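Local coordinates for protein Cog5 (Kluyveromyces lactis, PDB 4U6U) that serves as a subunit of the conserved oligomeric Golgi complex, pairs with Cog7, and probably helps tether transport vesicles at Golgi membranes before fusion, at residues E184-I189 with S219-F224; E105-L110 with K136-L141; R173-S178 with N255-A260; L38-M43 with K76-A81; R130-I135 with Q193-A198. The protein carries 7 engineered substitutions. All coordinates share one frame; numbering follows the deposited sequence.

Contact 1 of 5, residues E184-I189 with S219-F224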
# COMPACT_ATOMS: atom_id res chain seq x y z
N GLU B 184 13.17 23.69 12.66
CA GLU B 184 13.92 22.67 11.93
C GLU B 184 13.00 21.56 11.40
O GLU B 184 13.05 21.22 10.22
CB GLU B 184 14.98 22.04 12.83
CG GLU B 184 16.12 22.96 13.20
CD GLU B 184 17.31 22.75 12.30
OE1 GLU B 184 18.23 23.59 12.32
OE2 GLU B 184 17.31 21.72 11.59
N ASN B 185 12.19 21.03 12.30
CA ASN B 185 11.22 19.99 11.99
C ASN B 185 10.07 20.55 11.15
O ASN B 185 9.63 19.91 10.20
CB ASN B 185 10.67 19.35 13.28
CG ASN B 185 11.58 18.27 13.85
OD1 ASN B 185 12.71 18.06 13.39
ND2 ASN B 185 11.10 17.57 14.87
N ARG B 186 9.60 21.74 11.54
CA ARG B 186 8.54 22.46 10.82
C ARG B 186 8.85 22.54 9.34
O ARG B 186 7.97 22.35 8.50
CB ARG B 186 8.37 23.87 11.41
CG ARG B 186 8.11 25.01 10.41
CD ARG B 186 6.66 25.01 9.91
NE ARG B 186 6.28 26.24 9.22
CZ ARG B 186 6.79 26.66 8.06
NH1 ARG B 186 7.70 25.94 7.41
NH2 ARG B 186 6.36 27.80 7.53
N ASN B 187 10.11 22.86 9.04
CA ASN B 187 10.61 22.89 7.67
C ASN B 187 10.64 21.51 7.01
O ASN B 187 10.28 21.37 5.84
CB ASN B 187 12.00 23.52 7.63
CG ASN B 187 11.95 25.04 7.69
OD1 ASN B 187 10.89 25.64 7.45
ND2 ASN B 187 13.08 25.67 8.00
N SER B 188 11.06 20.50 7.77
CA SER B 188 11.12 19.12 7.28
C SER B 188 9.73 18.66 6.88
O SER B 188 9.57 17.88 5.94
CB SER B 188 11.69 18.17 8.34
OG SER B 188 13.07 17.94 8.13
N ILE B 189 8.74 19.15 7.60
CA ILE B 189 7.34 18.84 7.33
C ILE B 189 6.84 19.64 6.13
O ILE B 189 6.03 19.15 5.34
CB ILE B 189 6.47 19.11 8.57
CG1 ILE B 189 6.84 18.10 9.66
CG2 ILE B 189 4.99 19.01 8.26
CD1 ILE B 189 5.93 18.11 10.82
N SER B 219 -3.37 20.66 6.74
CA SER B 219 -2.02 20.55 6.23
C SER B 219 -1.23 19.75 7.25
O SER B 219 -1.68 19.58 8.38
CB SER B 219 -1.38 21.93 5.96
OG SER B 219 -0.94 22.57 7.15
N LEU B 220 -0.07 19.24 6.86
CA LEU B 220 0.78 18.55 7.82
C LEU B 220 1.31 19.53 8.85
O LEU B 220 1.37 19.21 10.04
CB LEU B 220 1.92 17.82 7.11
CG LEU B 220 1.49 16.70 6.16
CD1 LEU B 220 2.68 15.86 5.72
CD2 LEU B 220 0.43 15.83 6.82
N ILE B 221 1.68 20.73 8.40
CA ILE B 221 2.09 21.77 9.34
C ILE B 221 1.00 22.06 10.36
O ILE B 221 1.27 22.09 11.56
CB ILE B 221 2.50 23.05 8.62
CG1 ILE B 221 3.95 22.93 8.18
CG2 ILE B 221 2.51 24.21 9.57
CD1 ILE B 221 4.11 22.20 6.92
N ASP B 222 -0.24 22.24 9.90
CA ASP B 222 -1.32 22.62 10.81
C ASP B 222 -1.52 21.63 11.95
O ASP B 222 -1.70 22.02 13.10
CB ASP B 222 -2.62 22.79 10.04
CG ASP B 222 -3.23 24.16 10.23
OD1 ASP B 222 -2.50 25.05 10.72
OD2 ASP B 222 -4.41 24.34 9.89
N GLN B 223 -1.49 20.34 11.65
CA GLN B 223 -1.65 19.37 12.71
C GLN B 223 -0.37 19.27 13.51
O GLN B 223 -0.42 19.01 14.71
CB GLN B 223 -2.05 18.00 12.17
CG GLN B 223 -3.47 17.68 12.56
CD GLN B 223 -3.56 16.76 13.76
OE1 GLN B 223 -2.58 16.13 14.15
NE2 GLN B 223 -4.76 16.66 14.34
N PHE B 224 0.77 19.50 12.87
CA PHE B 224 2.03 19.52 13.60
C PHE B 224 2.06 20.57 14.71
O PHE B 224 2.18 20.23 15.89
CB PHE B 224 3.19 19.74 12.63
CG PHE B 224 4.50 20.06 13.31
CD1 PHE B 224 5.26 19.05 13.89
CD2 PHE B 224 4.97 21.37 13.35
CE1 PHE B 224 6.48 19.34 14.50
CE2 PHE B 224 6.18 21.67 13.96
CZ PHE B 224 6.93 20.65 14.53

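Contact 2 of 5, residues E105-L110 with K136-L141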
# COMPACT_ATOMS: atom_id res chain seq x y z
N GLU B 105 6.17 -8.79 5.05
CA GLU B 105 7.59 -8.56 5.24
C GLU B 105 8.08 -7.35 4.40
O GLU B 105 8.92 -6.56 4.84
CB GLU B 105 8.40 -9.81 4.90
CG GLU B 105 9.87 -9.70 5.29
CD GLU B 105 10.81 -10.30 4.26
OE1 GLU B 105 11.80 -9.63 3.89
OE2 GLU B 105 10.56 -11.44 3.84
N LEU B 106 7.53 -7.23 3.18
CA LEU B 106 7.88 -6.13 2.28
C LEU B 106 7.39 -4.80 2.84
O LEU B 106 8.08 -3.79 2.75
CB LEU B 106 7.27 -6.38 0.89
CG LEU B 106 7.95 -5.81 -0.36
CD1 LEU B 106 7.77 -4.32 -0.47
CD2 LEU B 106 9.43 -6.16 -0.36
N LEU B 107 6.17 -4.83 3.36
CA LEU B 107 5.54 -3.67 4.00
C LEU B 107 6.40 -3.16 5.16
O LEU B 107 6.65 -1.95 5.30
CB LEU B 107 4.15 -4.05 4.53
CG LEU B 107 2.88 -3.76 3.73
CD1 LEU B 107 2.78 -2.28 3.45
CD2 LEU B 107 2.85 -4.54 2.44
N ARG B 108 6.84 -4.10 5.97
CA ARG B 108 7.69 -3.80 7.11
C ARG B 108 8.92 -3.11 6.52
O ARG B 108 9.25 -2.00 6.93
CB ARG B 108 8.06 -5.09 7.86
CG ARG B 108 8.52 -4.92 9.31
CD ARG B 108 8.98 -6.26 9.90
NE ARG B 108 8.11 -7.38 9.54
CZ ARG B 108 8.48 -8.41 8.77
NH1 ARG B 108 9.72 -8.45 8.27
NH2 ARG B 108 7.62 -9.38 8.48
N TYR B 109 9.53 -3.73 5.52
CA TYR B 109 10.73 -3.18 4.90
C TYR B 109 10.54 -1.74 4.42
O TYR B 109 11.42 -0.90 4.62
CB TYR B 109 11.20 -4.02 3.72
CG TYR B 109 12.39 -3.39 3.03
CD1 TYR B 109 13.67 -3.54 3.56
CD2 TYR B 109 12.24 -2.59 1.90
CE1 TYR B 109 14.76 -2.95 2.96
CE2 TYR B 109 13.33 -1.99 1.29
CZ TYR B 109 14.60 -2.17 1.83
OH TYR B 109 15.70 -1.59 1.25
N LEU B 110 9.41 -1.47 3.78
CA LEU B 110 9.20 -0.16 3.17
C LEU B 110 8.93 0.91 4.22
O LEU B 110 9.54 1.98 4.18
CB LEU B 110 8.04 -0.19 2.18
CG LEU B 110 8.26 -0.94 0.86
CD1 LEU B 110 7.00 -0.86 -0.01
CD2 LEU B 110 9.49 -0.43 0.12
N LYS B 136 5.64 6.52 -3.32
CA LYS B 136 4.90 5.95 -4.45
C LYS B 136 4.79 4.44 -4.26
O LYS B 136 3.70 3.85 -4.38
CB LYS B 136 5.58 6.29 -5.80
CG LYS B 136 5.59 7.79 -6.14
CD LYS B 136 5.78 8.07 -7.63
CE LYS B 136 5.76 9.57 -7.93
NZ LYS B 136 5.72 9.91 -9.38
N ALA B 137 5.92 3.83 -3.92
CA ALA B 137 6.00 2.38 -3.76
C ALA B 137 5.00 1.87 -2.73
O ALA B 137 4.14 1.04 -3.05
CB ALA B 137 7.42 1.98 -3.37
N LEU B 138 5.09 2.42 -1.53
CA LEU B 138 4.27 1.99 -0.41
C LEU B 138 2.77 2.20 -0.68
O LEU B 138 1.96 1.34 -0.32
CB LEU B 138 4.69 2.74 0.86
CG LEU B 138 4.11 2.30 2.20
CD1 LEU B 138 4.25 0.80 2.38
CD2 LEU B 138 4.81 3.04 3.32
N TYR B 139 2.42 3.32 -1.30
CA TYR B 139 1.02 3.59 -1.66
C TYR B 139 0.46 2.54 -2.60
O TYR B 139 -0.67 2.08 -2.42
CB TYR B 139 0.87 4.97 -2.32
CG TYR B 139 -0.57 5.34 -2.67
CD1 TYR B 139 -1.46 5.79 -1.70
CD2 TYR B 139 -1.04 5.26 -3.98
CE1 TYR B 139 -2.77 6.13 -2.01
CE2 TYR B 139 -2.34 5.61 -4.30
CZ TYR B 139 -3.20 6.04 -3.31
OH TYR B 139 -4.50 6.39 -3.62
N THR B 140 1.24 2.17 -3.60
CA THR B 140 0.81 1.18 -4.57
C THR B 140 0.52 -0.18 -3.93
O THR B 140 -0.51 -0.81 -4.22
CB THR B 140 1.86 1.01 -5.67
OG1 THR B 140 1.96 2.23 -6.41
CG2 THR B 140 1.44 -0.11 -6.60
N LEU B 141 1.42 -0.61 -3.03
CA LEU B 141 1.29 -1.90 -2.35
C LEU B 141 0.06 -1.96 -1.45
O LEU B 141 -0.72 -2.91 -1.51
CB LEU B 141 2.54 -2.18 -1.51
CG LEU B 141 3.06 -3.62 -1.50
CD1 LEU B 141 4.34 -3.70 -0.70
CD2 LEU B 141 2.02 -4.59 -0.95

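Contact 3 of 5, residues R173-S178 with N255-A260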
# COMPACT_ATOMS: atom_id res chain seq x y z
N ARG B 173 16.18 30.79 29.38
CA ARG B 173 17.21 31.61 28.81
C ARG B 173 17.57 31.04 27.44
O ARG B 173 17.86 31.77 26.50
CB ARG B 173 18.44 31.58 29.71
CG ARG B 173 18.17 31.99 31.14
CD ARG B 173 18.42 30.77 32.02
NE ARG B 173 19.84 30.45 32.04
CZ ARG B 173 20.40 29.45 31.35
NH1 ARG B 173 19.64 28.69 30.58
NH2 ARG B 173 21.70 29.24 31.41
N ASN B 174 17.47 29.72 27.33
CA ASN B 174 17.80 29.01 26.10
C ASN B 174 16.60 28.80 25.15
O ASN B 174 16.67 27.99 24.22
CB ASN B 174 18.44 27.66 26.44
CG ASN B 174 19.85 27.80 27.01
OD1 ASN B 174 20.58 28.75 26.68
ND2 ASN B 174 20.27 26.84 27.82
N PHE B 175 15.51 29.51 25.40
CA PHE B 175 14.27 29.31 24.65
C PHE B 175 14.40 29.59 23.15
O PHE B 175 13.70 28.97 22.35
CB PHE B 175 13.15 30.16 25.23
CG PHE B 175 11.82 29.89 24.61
CD1 PHE B 175 11.23 28.63 24.73
CD2 PHE B 175 11.12 30.88 23.96
CE1 PHE B 175 9.99 28.35 24.17
CE2 PHE B 175 9.88 30.62 23.40
CZ PHE B 175 9.31 29.35 23.51
N ASN B 176 15.23 30.56 22.76
CA ASN B 176 15.45 30.85 21.34
C ASN B 176 16.02 29.63 20.60
O ASN B 176 15.67 29.38 19.45
CB ASN B 176 16.38 32.06 21.16
CG ASN B 176 17.51 32.09 22.18
OD1 ASN B 176 17.28 32.06 23.39
ND2 ASN B 176 18.75 32.15 21.69
N LEU B 177 16.90 28.89 21.26
CA LEU B 177 17.52 27.70 20.68
C LEU B 177 16.52 26.57 20.45
O LEU B 177 16.54 25.92 19.41
CB LEU B 177 18.65 27.22 21.58
CG LEU B 177 19.66 28.33 21.85
CD1 LEU B 177 20.69 27.88 22.86
CD2 LEU B 177 20.31 28.73 20.52
N SER B 178 15.69 26.31 21.44
CA SER B 178 14.63 25.31 21.32
C SER B 178 13.63 25.71 20.23
O SER B 178 13.21 24.88 19.42
CB SER B 178 13.92 25.13 22.65
OG SER B 178 14.74 24.39 23.54
N ASN B 255 9.20 39.01 28.60
CA ASN B 255 9.46 39.70 27.34
C ASN B 255 10.44 38.90 26.48
O ASN B 255 10.23 38.78 25.28
CB ASN B 255 9.97 41.12 27.57
CG ASN B 255 11.27 41.15 28.31
OD1 ASN B 255 11.42 40.53 29.37
ND2 ASN B 255 12.24 41.89 27.77
N LEU B 256 11.49 38.36 27.10
CA LEU B 256 12.49 37.56 26.38
C LEU B 256 11.86 36.47 25.52
O LEU B 256 12.25 36.26 24.36
CB LEU B 256 13.49 36.92 27.35
CG LEU B 256 14.43 35.84 26.77
CD1 LEU B 256 15.21 36.31 25.52
CD2 LEU B 256 15.36 35.28 27.85
N ILE B 257 10.87 35.80 26.10
CA ILE B 257 10.10 34.78 25.40
C ILE B 257 9.42 35.38 24.17
O ILE B 257 9.66 34.96 23.04
CB ILE B 257 9.01 34.16 26.32
CG1 ILE B 257 9.64 33.47 27.53
CG2 ILE B 257 8.10 33.22 25.54
CD1 ILE B 257 8.62 33.15 28.61
N TYR B 258 8.60 36.41 24.41
CA TYR B 258 7.84 37.05 23.35
C TYR B 258 8.78 37.66 22.32
O TYR B 258 8.47 37.74 21.13
CB TYR B 258 6.92 38.13 23.93
CG TYR B 258 5.57 37.63 24.42
CD1 TYR B 258 4.66 37.04 23.54
CD2 TYR B 258 5.19 37.78 25.76
CE1 TYR B 258 3.41 36.59 23.99
CE2 TYR B 258 3.95 37.34 26.22
CZ TYR B 258 3.07 36.74 25.33
OH TYR B 258 1.84 36.31 25.78
N GLU B 259 9.95 38.08 22.81
CA GLU B 259 11.01 38.60 21.96
C GLU B 259 11.64 37.49 21.10
O GLU B 259 11.74 37.62 19.88
CB GLU B 259 12.06 39.30 22.82
CG GLU B 259 13.18 39.92 22.04
CD GLU B 259 14.14 40.66 22.94
OE1 GLU B 259 13.69 41.19 23.98
OE2 GLU B 259 15.35 40.72 22.61
N ALA B 260 12.07 36.41 21.75
CA ALA B 260 12.67 35.28 21.03
C ALA B 260 11.70 34.70 20.00
O ALA B 260 12.13 34.15 18.97
CB ALA B 260 13.12 34.21 22.00

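Contact 4 of 5, residues L38-M43 with K76-A81. Engineered in segment 76-81: Ala-80 (natural residue Glu), Ala-81 (natural residue Gln).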
# COMPACT_ATOMS: atom_id res chain seq x y z
N LEU B 38 -2.25 -21.40 -13.50
CA LEU B 38 -0.90 -21.78 -13.85
C LEU B 38 0.02 -20.56 -13.79
O LEU B 38 1.01 -20.56 -13.05
CB LEU B 38 -0.89 -22.42 -15.24
CG LEU B 38 -0.20 -23.78 -15.31
CD1 LEU B 38 0.85 -23.75 -16.38
CD2 LEU B 38 0.41 -24.16 -13.96
N ILE B 39 -0.34 -19.52 -14.53
CA ILE B 39 0.40 -18.27 -14.52
C ILE B 39 0.58 -17.75 -13.09
O ILE B 39 1.67 -17.31 -12.72
CB ILE B 39 -0.30 -17.21 -15.38
CG1 ILE B 39 -0.54 -17.72 -16.80
CG2 ILE B 39 0.51 -15.94 -15.44
CD1 ILE B 39 -1.13 -16.66 -17.76
N TYR B 40 -0.48 -17.82 -12.27
CA TYR B 40 -0.41 -17.36 -10.88
C TYR B 40 0.70 -18.08 -10.13
O TYR B 40 1.60 -17.45 -9.58
CB TYR B 40 -1.75 -17.61 -10.17
CG TYR B 40 -1.86 -17.09 -8.75
CD1 TYR B 40 -2.06 -15.74 -8.48
CD2 TYR B 40 -1.78 -17.96 -7.66
CE1 TYR B 40 -2.18 -15.27 -7.18
CE2 TYR B 40 -1.89 -17.50 -6.36
CZ TYR B 40 -2.08 -16.15 -6.12
OH TYR B 40 -2.19 -15.70 -4.82
N VAL B 41 0.65 -19.41 -10.14
CA VAL B 41 1.67 -20.25 -9.52
C VAL B 41 3.11 -19.95 -9.99
O VAL B 41 4.03 -19.86 -9.17
CB VAL B 41 1.34 -21.72 -9.76
CG1 VAL B 41 2.60 -22.59 -9.78
CG2 VAL B 41 0.35 -22.18 -8.71
N HIS B 42 3.29 -19.81 -11.30
CA HIS B 42 4.61 -19.49 -11.84
C HIS B 42 5.13 -18.21 -11.22
O HIS B 42 6.34 -18.02 -11.08
CB HIS B 42 4.57 -19.32 -13.35
CG HIS B 42 4.89 -20.56 -14.11
ND1 HIS B 42 3.93 -21.31 -14.75
CD2 HIS B 42 6.06 -21.20 -14.32
CE1 HIS B 42 4.50 -22.35 -15.34
NE2 HIS B 42 5.79 -22.30 -15.09
N MET B 43 4.20 -17.33 -10.89
CA MET B 43 4.52 -16.05 -10.28
C MET B 43 4.88 -16.21 -8.82
O MET B 43 5.85 -15.64 -8.35
CB MET B 43 3.35 -15.11 -10.45
CG MET B 43 3.22 -14.62 -11.86
SD MET B 43 2.50 -13.00 -11.86
CE MET B 43 0.85 -13.42 -11.32
N LYS B 76 -1.93 -8.92 -8.06
CA LYS B 76 -3.23 -8.25 -7.98
C LYS B 76 -3.87 -8.14 -9.37
O LYS B 76 -5.08 -8.21 -9.49
CB LYS B 76 -3.12 -6.89 -7.29
CG LYS B 76 -2.88 -7.03 -5.79
CD LYS B 76 -2.49 -5.71 -5.11
CE LYS B 76 -2.05 -5.92 -3.64
NZ LYS B 76 -0.84 -6.80 -3.47
N ILE B 77 -3.06 -7.96 -10.40
CA ILE B 77 -3.63 -7.86 -11.75
C ILE B 77 -4.20 -9.19 -12.20
O ILE B 77 -5.33 -9.27 -12.66
CB ILE B 77 -2.61 -7.43 -12.81
CG1 ILE B 77 -2.11 -6.01 -12.55
CG2 ILE B 77 -3.23 -7.50 -14.18
CD1 ILE B 77 -0.98 -5.60 -13.44
N ASN B 78 -3.39 -10.24 -12.10
CA ASN B 78 -3.85 -11.57 -12.48
C ASN B 78 -5.14 -11.98 -11.76
O ASN B 78 -6.02 -12.56 -12.40
CB ASN B 78 -2.73 -12.60 -12.24
CG ASN B 78 -3.06 -13.98 -12.82
OD1 ASN B 78 -3.94 -14.13 -13.67
ND2 ASN B 78 -2.30 -14.99 -12.39
N ILE B 79 -5.26 -11.70 -10.46
CA ILE B 79 -6.49 -12.06 -9.73
C ILE B 79 -7.71 -11.23 -10.15
O ILE B 79 -8.85 -11.69 -10.04
CB ILE B 79 -6.33 -11.94 -8.19
CG1 ILE B 79 -6.09 -10.48 -7.80
CG2 ILE B 79 -5.24 -12.86 -7.69
CD1 ILE B 79 -6.69 -10.06 -6.45
N ALA B 80 -7.47 -10.02 -10.65
CA ALA B 80 -8.59 -9.16 -10.99
C ALA B 80 -9.03 -9.42 -12.43
O ALA B 80 -10.20 -9.28 -12.76
CB ALA B 80 -8.23 -7.70 -10.80
N ALA B 81 -8.07 -9.85 -13.25
CA ALA B 81 -8.33 -10.22 -14.64
C ALA B 81 -9.27 -11.43 -14.74
O ALA B 81 -10.21 -11.44 -15.54
CB ALA B 81 -7.02 -10.49 -15.34

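Contact 5 of 5, residues R130-I135 with Q193-A198. Engineered in segment 193-198: Ala-197 (natural residue Glu), Ala-198 (natural residue Glu).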
# COMPACT_ATOMS: atom_id res chain seq x y z
N ARG B 130 14.94 9.75 -3.37
CA ARG B 130 14.83 8.45 -2.70
C ARG B 130 13.49 8.29 -1.99
O ARG B 130 12.80 7.29 -2.16
CB ARG B 130 15.97 8.24 -1.70
CG ARG B 130 15.76 7.03 -0.80
CD ARG B 130 17.07 6.36 -0.39
NE ARG B 130 16.83 5.29 0.58
CZ ARG B 130 17.24 4.03 0.44
NH1 ARG B 130 17.93 3.65 -0.64
NH2 ARG B 130 16.96 3.14 1.39
N ILE B 131 13.13 9.30 -1.21
CA ILE B 131 11.90 9.31 -0.42
C ILE B 131 10.64 9.29 -1.28
O ILE B 131 9.67 8.60 -0.94
CB ILE B 131 11.87 10.53 0.53
CG1 ILE B 131 12.90 10.33 1.65
CG2 ILE B 131 10.48 10.73 1.13
CD1 ILE B 131 13.05 11.50 2.55
N VAL B 132 10.65 10.04 -2.38
CA VAL B 132 9.53 10.02 -3.32
C VAL B 132 9.29 8.59 -3.80
O VAL B 132 8.14 8.15 -3.90
CB VAL B 132 9.76 10.96 -4.53
CG1 VAL B 132 8.72 10.71 -5.60
CG2 VAL B 132 9.69 12.41 -4.09
N THR B 133 10.37 7.86 -4.05
CA THR B 133 10.25 6.48 -4.53
C THR B 133 9.58 5.62 -3.46
O THR B 133 8.69 4.82 -3.77
CB THR B 133 11.64 5.87 -4.90
OG1 THR B 133 12.37 6.77 -5.73
CG2 THR B 133 11.48 4.53 -5.62
N LEU B 134 9.98 5.81 -2.20
CA LEU B 134 9.36 5.10 -1.08
C LEU B 134 7.87 5.40 -0.96
O LEU B 134 7.06 4.49 -0.76
CB LEU B 134 10.07 5.45 0.23
CG LEU B 134 11.29 4.61 0.63
CD1 LEU B 134 11.13 3.18 0.13
CD2 LEU B 134 12.60 5.23 0.17
N ILE B 135 7.49 6.67 -1.09
CA ILE B 135 6.08 7.06 -1.00
C ILE B 135 5.24 6.37 -2.06
O ILE B 135 4.25 5.71 -1.73
CB ILE B 135 5.88 8.60 -1.14
CG1 ILE B 135 6.47 9.32 0.08
CG2 ILE B 135 4.39 8.94 -1.27
CD1 ILE B 135 6.25 10.82 0.07
N GLN B 193 5.40 17.46 2.71
CA GLN B 193 4.07 17.57 2.14
C GLN B 193 4.11 18.01 0.68
O GLN B 193 3.07 18.14 0.04
CB GLN B 193 3.22 18.52 2.99
CG GLN B 193 3.57 19.97 2.86
CD GLN B 193 2.91 20.81 3.94
OE1 GLN B 193 2.25 20.28 4.83
NE2 GLN B 193 3.11 22.12 3.87
N ASN B 194 5.32 18.23 0.15
CA ASN B 194 5.46 18.79 -1.20
C ASN B 194 5.37 17.97 -2.51
O ASN B 194 4.52 18.36 -3.31
CB ASN B 194 6.79 19.56 -1.25
CG ASN B 194 6.66 20.98 -0.71
OD1 ASN B 194 5.55 21.51 -0.60
ND2 ASN B 194 7.79 21.59 -0.36
N LEU B 195 6.09 16.88 -2.85
CA LEU B 195 6.76 15.77 -2.13
C LEU B 195 5.70 14.71 -1.92
O LEU B 195 5.76 13.66 -2.56
CB LEU B 195 7.46 16.15 -0.84
CG LEU B 195 8.76 15.35 -0.66
CD1 LEU B 195 8.54 13.87 -0.29
CD2 LEU B 195 9.65 15.45 -1.91
N MET B 196 4.74 14.93 -1.03
CA MET B 196 3.61 14.01 -0.99
C MET B 196 2.67 14.34 -2.14
O MET B 196 2.17 13.44 -2.83
CB MET B 196 2.87 14.05 0.34
CG MET B 196 3.49 13.13 1.37
SD MET B 196 2.48 12.92 2.86
CE MET B 196 1.07 12.01 2.23
N ALA B 197 2.44 15.63 -2.36
CA ALA B 197 1.60 16.08 -3.47
C ALA B 197 2.25 15.80 -4.83
O ALA B 197 1.55 15.65 -5.83
CB ALA B 197 1.29 17.56 -3.33
N ALA B 198 3.58 15.70 -4.85
CA ALA B 198 4.32 15.49 -6.09
C ALA B 198 4.05 14.08 -6.62
O ALA B 198 4.28 13.79 -7.80
CB ALA B 198 5.80 15.70 -5.87

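Contact 1 of 5, residues E184-I189 with S219-F224
Ile-189 lays its terminal methyl against the Phe-224 ring, CD1 standing 3.3 Å from Phe-224 CD1, and this overlap lies within an antiparallel pairing of helices 175-192 and 220-241, their short segments inclined at 148°. CG2, the other branch of Ile-189, turns to the start of the second helix, 3.5 Å from Leu-220 CB and 3.6 Å from Ile-221 CD1. Phe-224 CG is anti to the backbone N (chi1 168°), and the ring reaches across so that its CE2 lies 4.0 Å from Arg-186 CB and its CZ 4.2 Å from Asn-185 CB. Farther along Arg-186, CD packs on Ile-221 CG1 at 3.8 Å. Ser-219 caps the second helix, its OG accepting from Asp-222 N at 2.9 Å. Helix 143-167 covers the pair, Leu-154 touching Ile-189 and Ile-158 touching Phe-224. An alanine at Phe-224 would probably leave a gap where the ring had been, costing Ile-189 CD1 its ring contacts and the CB atoms of Asn-185 and Arg-186 their neighbour. No hydrogen bond spans the segments, so cohesion here is hydrophobic, and the polar ends of Asn-185 and Arg-186 find partners elsewhere, in a hydrogen bond to Asn-121 and a salt bridge to Glu-277.

Contact 2 of 5, residues E105-L110 with K136-L141
Leu-141 spreads its two methyls among leucines of the facing helix. Its CD1 lies 3.5 Å from Leu-106 CD1, and its CD2 is equally near Leu-107 CD2. Leu-110 completes this group with its CD1 4.0 Å from Leu-141 CD1. One turn back, Leu-138 CD1 fits between Leu-107 CD1, at 3.6 Å, and Leu-110 CB, at 3.9 Å; the side chains of Leu-107 and Leu-138 meet at about a right angle. Leu-138 has CG anti to the backbone N (chi1 -171°), and from there CD1 goes on to Leu-107 and Leu-110. Leu-110 CD1 also lies against the backbone, 4.0 Å from Leu-138 CA, beside the small Ala-137. An alanine at Leu-141 would probably open a gap among Leu-106, Leu-107 and Leu-110, since the methyls they meet would be gone. In the next shell, Ile-68 of helix 61-81 touches Leu-106, and Leu-146 and Thr-149 of helix 143-167 touch Leu-138. The two segments belong to helices 92-118 and 128-141, which run antiparallel at 151° with their axes 10.5 Å apart, as neighbouring members of the helical rod. The side-chain contacts between the segments are all apolar and no hydrogen bond crosses, so the fit of branched aliphatic groups, not directed bonds, holds them together here.

Contact 3 of 5, residues R173-S178 with N255-A260
Phe-175, in the first turn of helix 175-192, reaches Ile-257 and Ala-260 on helix 254-265 and joins two members of the all-helical rod expected of a COG subunit. Phe-175 holds CG anti to the backbone N (chi1 -173°), which places CG, and the ring beyond it, beside Ile-257 and Ala-260. The ring atom CE2 comes 3.8 Å from Ile-257 CG2, and the two side chains meet at about a right angle. Ile-257 offers that methyl because CG2 is anti to its backbone N, while CG1 sits beside the N (chi1 -62°). Ala-260 CB is 4.4 Å from Phe-175 CD2. Its small side chain suits the spot where the backbones draw together, the CA atoms of Asn-176 and Ala-260 being 5.2 Å apart. Toward the start of the segment, Leu-256 reaches the backbone of Arg-173 instead of a side chain. Behind the contact, helix 220-241 closes one flank: Phe-232 touches Phe-175 and Phe-236 touches Ile-257. Thr-168 also packs on Phe-175, and Val-285, near the end of the chain, on Ile-257. No hydrogen bond joins the two segments. Beside the ring, Asn-176 CB rests 4.0 Å from Ala-260 CB, and Leu-256 CD2 lies 4.2 Å from Arg-173 CA.

Contact 4 of 5, residues L38-M43 with K76-A81
Asn-78 carries CG anti to the backbone N (chi1 -171°), and Tyr-40, facing it, does the same (chi1 -176°); the amide of Asn-78 thereby reaches the backbone and the base of the ring of Tyr-40. Asn-78 ND2 lies 3.5 Å from Tyr-40 CB and 4.0 Å from Tyr-40 CD1, at the edge of the ring and in its plane, with ring and amide planes 49° apart. Tyr-40 N is also near ND2, but both are donors, and no hydrogen bond joins the segments. ND2 instead makes a weak hydrogen bond to Ser-36 O, one turn before Tyr-40 on helix 11-47. Met-43 also approaches the amide and brings its methyl, at the end of a chain bent at chi3, alongside the asparagine, CE standing 3.7 Å from Asn-78 ND2 and 3.8 Å from Asn-78 CB. Farther out along the ring, Tyr-40 CE1 meets Ile-79 CG2 at 3.9 Å. The phenol OH goes beyond the pair, to a hydrogen bond with Glu-95 of helix 92-118. On another side of helix 11-47, Val-41 packs on Leu-36 of the Cog7 chain, and Leu-38 and His-42 pack on Lys-40 of that chain. Helices 11-47 and 61-81, successive in the chain and running at 167° in these segments, form an antiparallel helical hairpin whose first arm also meets the partner subunit.

Contact 5 of 5, residues R130-I135 with Q193-A198
Leu-195 leads from its backbone through CB and CG to two methyls, and these tips do the touching on helix 128-141. CD1 enters between two isoleucines one turn apart, lying 4.0 Å from Ile-131 CG2 and 3.8 Å from Ile-135 CD1; the leucine meets each of those side chains at about a right angle. CD2 takes the other direction, to Val-132 CG2 at 3.7 Å. The split between the methyls follows the side chain's second torsion (chi2 -74°), which places CD1 on the isoleucine side. The backbone of Leu-195 has left the helical region with positive phi (86°), just after helix 175-192 has ended. Met-196 adds a second support, its CG 3.8 Å from Ile-135 CD1, so that one isoleucine methyl serves both residues of the loop. The side chain of Met-196 also packs on Thr-207, Leu-208 and Tyr-211 of helix 207-213 and on Leu-220. On the helix side, Leu-114 touches Ile-131, and Cys-199, farther along the loop, touches Val-132 and Ile-135. These two segments meet through aliphatic contacts, without a hydrogen bond, so what joins the loop to the helix at Leu-195 is hydrophobic, from side chains that bury much of their aliphatic surface against each other.

Contacts 1, 2 and 5 are buried and mainly aliphatic or aromatic, with contact 1 adding the stems of an arginine and an asparagine; contact 3 is partly buried, and contact 4 lies at the surface, where an asparagine amide takes the place of aliphatic groups and Cog7 is near. Helix 175-192 serves both contact 1 and contact 3, whose centres are 21 Å apart; helix 128-141 serves contacts 2 and 5, which touch through Leu-110 and Leu-134. Contact 5 also meets contact 1, where Gln-193 reaches Leu-220 and Ile-221, and so links the middle of the rod to its later half. Contacts 3 and 4 lie on opposite sides of the chain's centre, about 61 Å apart between centres.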